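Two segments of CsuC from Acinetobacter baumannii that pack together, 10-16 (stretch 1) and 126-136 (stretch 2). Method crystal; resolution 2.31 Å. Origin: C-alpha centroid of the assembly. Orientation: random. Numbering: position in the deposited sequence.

Stretch 1 (10-16) PKIEANE
Stretch 2 126-136: GIGSGLTEESQ

Stretch 1 enters as a short strand (Lys 11 and Ile 12, phi/psi -157/156 and -120/112) and folds into a type I turn from Glu 13 to Glu 16, closed by Glu 16 N to Glu 13 O at 3.1 Å. Stretch 2 is a glycine-rich loop leading into a helix that starts at Glu 133. Lys 11 to Ala 14 and Gly 126 to Gly 130 run in roughly opposite directions, and the backbones come nearest at Glu 13 CA and Gly 128 CA, 5.7 Å apart. The CA-to-CB bond of Ile 127 (-153/146, chi1 t, chi2 t) points away, and Ile 127 O makes van der Waals contact with Ala 14 CB at 4.0 Å. Gly 128 (-142/-178) leaves room for the Glu 13 carboxylate: Gly 128 CA lies 3.4 Å from Glu 13 OE1, and a CB here would clash with Ser 135 CB. Glu 13 (chi1 m, chi2 m, chi3 -8°) starts sideways, but its end reaches stretch 2, where the amide Ser 129 N donates to Glu 13 OE1 (3.1 Å, 162°), a nearly straight bond to a buried carboxylate. Ser 129 (-71/-32, chi1 p) also sets its CB 3.8 Å from Lys 11 CG. Leu 131 (-91/-7, chi1 m, chi2 t) brings CD1 to 4.4 Å from Lys 11 CE, a loose apolar contact with the lysine chain (chi1 25°, then p, t, t). Thr 132 (-116/157, chi1 p) is the N-cap; Thr 132 OG1 donates to Ser 135 OG (2.8 Å). Glu 134 (chi1 t, chi2 t) extends OE1 to 3.6 Å from Asn 15 ND2. Ser 135 (chi1 p) packs CB 3.5 Å from Glu 13 OE1.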

# COMPACT_ATOMS: atom_id res chain seq x y z
N PRO A 10 3.84 -3.74 0.26
CA PRO A 10 3.22 -4.92 0.87
C PRO A 10 4.22 -5.74 1.68
O PRO A 10 5.44 -5.64 1.52
CB PRO A 10 2.71 -5.69 -0.35
CG PRO A 10 3.73 -5.38 -1.40
CD PRO A 10 4.13 -3.95 -1.16
N LYS A 11 3.66 -6.57 2.56
CA LYS A 11 4.44 -7.47 3.39
C LYS A 11 3.55 -8.63 3.84
O LYS A 11 2.32 -8.51 3.87
CB LYS A 11 5.07 -6.78 4.62
CG LYS A 11 4.39 -5.52 5.13
CD LYS A 11 3.04 -5.75 5.76
CE LYS A 11 2.37 -4.40 6.07
NZ LYS A 11 1.00 -4.51 6.68
N ILE A 12 4.21 -9.74 4.16
CA ILE A 12 3.57 -10.97 4.62
C ILE A 12 4.14 -11.26 6.01
O ILE A 12 5.33 -11.56 6.15
CB ILE A 12 3.84 -12.14 3.67
CG1 ILE A 12 3.65 -11.69 2.22
CG2 ILE A 12 2.92 -13.32 4.00
CD1 ILE A 12 3.84 -12.79 1.19
N GLU A 13 3.30 -11.15 7.04
CA GLU A 13 3.77 -11.35 8.40
C GLU A 13 4.05 -12.83 8.66
O GLU A 13 3.71 -13.72 7.86
CB GLU A 13 2.77 -10.79 9.41
CG GLU A 13 2.43 -9.30 9.19
CD GLU A 13 3.55 -8.36 9.56
OE1 GLU A 13 4.56 -8.81 10.13
OE2 GLU A 13 3.40 -7.15 9.29
N ALA A 14 4.69 -13.10 9.81
CA ALA A 14 5.10 -14.47 10.13
C ALA A 14 3.91 -15.40 10.26
O ALA A 14 3.99 -16.57 9.86
CB ALA A 14 5.94 -14.48 11.41
N ASN A 15 2.79 -14.92 10.81
CA ASN A 15 1.62 -15.76 11.00
C ASN A 15 0.64 -15.69 9.83
O ASN A 15 -0.48 -16.21 9.93
CB ASN A 15 0.90 -15.40 12.30
CG ASN A 15 0.44 -13.95 12.34
OD1 ASN A 15 0.39 -13.26 11.32
ND2 ASN A 15 0.08 -13.49 13.53
N GLU A 16 1.02 -15.04 8.73
CA GLU A 16 0.20 -14.95 7.52
C GLU A 16 0.80 -15.83 6.43
O GLU A 16 2.01 -15.78 6.19
CB GLU A 16 0.11 -13.50 7.03
CG GLU A 16 -0.69 -12.56 7.93
CD GLU A 16 -0.63 -11.12 7.45
OE1 GLU A 16 0.09 -10.85 6.47
OE2 GLU A 16 -1.33 -10.27 8.03
N GLY A 126 9.02 -14.81 14.79
CA GLY A 126 9.68 -13.98 15.77
C GLY A 126 10.10 -12.61 15.29
O GLY A 126 10.87 -11.94 16.00
N ILE A 127 9.67 -12.20 14.10
CA ILE A 127 10.02 -10.90 13.53
C ILE A 127 8.90 -10.49 12.58
O ILE A 127 8.28 -11.34 11.94
CB ILE A 127 11.39 -10.96 12.82
CG1 ILE A 127 11.84 -9.57 12.38
CG2 ILE A 127 11.33 -11.92 11.64
CD1 ILE A 127 13.28 -9.56 11.86
N GLY A 128 8.63 -9.18 12.52
CA GLY A 128 7.55 -8.65 11.71
C GLY A 128 7.91 -7.33 11.04
O GLY A 128 9.03 -6.83 11.16
N SER A 129 6.92 -6.79 10.32
CA SER A 129 7.08 -5.52 9.61
C SER A 129 7.15 -4.34 10.58
O SER A 129 7.76 -3.31 10.27
CB SER A 129 5.91 -5.30 8.65
OG SER A 129 4.67 -5.25 9.35
N GLY A 130 6.46 -4.44 11.71
CA GLY A 130 6.34 -3.34 12.64
C GLY A 130 5.30 -2.30 12.27
O GLY A 130 5.18 -1.30 12.98
N LEU A 131 4.56 -2.50 11.18
CA LEU A 131 3.53 -1.55 10.79
C LEU A 131 2.16 -1.90 11.38
O LEU A 131 1.23 -1.11 11.25
CB LEU A 131 3.42 -1.48 9.25
CG LEU A 131 4.71 -1.05 8.52
CD1 LEU A 131 4.44 -0.67 7.08
CD2 LEU A 131 5.43 0.06 9.25
N THR A 132 2.04 -3.05 12.03
CA THR A 132 0.84 -3.43 12.75
C THR A 132 1.16 -3.54 14.23
O THR A 132 2.32 -3.72 14.62
CB THR A 132 0.26 -4.77 12.24
OG1 THR A 132 1.10 -5.85 12.66
CG2 THR A 132 0.21 -4.78 10.72
N GLU A 133 0.12 -3.41 15.06
CA GLU A 133 0.30 -3.56 16.50
C GLU A 133 0.91 -4.91 16.84
O GLU A 133 1.85 -5.01 17.64
CB GLU A 133 -1.03 -3.37 17.23
N GLU A 134 0.39 -5.98 16.22
CA GLU A 134 0.88 -7.32 16.50
C GLU A 134 2.33 -7.48 16.09
O GLU A 134 3.13 -8.08 16.82
CB GLU A 134 -0.00 -8.36 15.80
CG GLU A 134 0.11 -9.76 16.38
CD GLU A 134 -0.95 -10.70 15.85
OE1 GLU A 134 -1.46 -10.47 14.73
OE2 GLU A 134 -1.28 -11.68 16.56
N SER A 135 2.70 -6.95 14.92
CA SER A 135 4.09 -7.07 14.48
C SER A 135 5.01 -6.16 15.28
O SER A 135 6.20 -6.44 15.40
CB SER A 135 4.21 -6.76 12.98
OG SER A 135 3.83 -5.42 12.71
N GLN A 136 4.47 -5.06 15.82
CA GLN A 136 5.26 -4.21 16.71
C GLN A 136 5.64 -4.95 17.99
O GLN A 136 6.77 -4.84 18.47
CB GLN A 136 4.49 -2.93 17.02
CG GLN A 136 4.64 -1.83 15.98
CD GLN A 136 3.83 -0.58 16.28
OE1 GLN A 136 3.00 -0.57 17.20
NE2 GLN A 136 4.05 0.47 15.50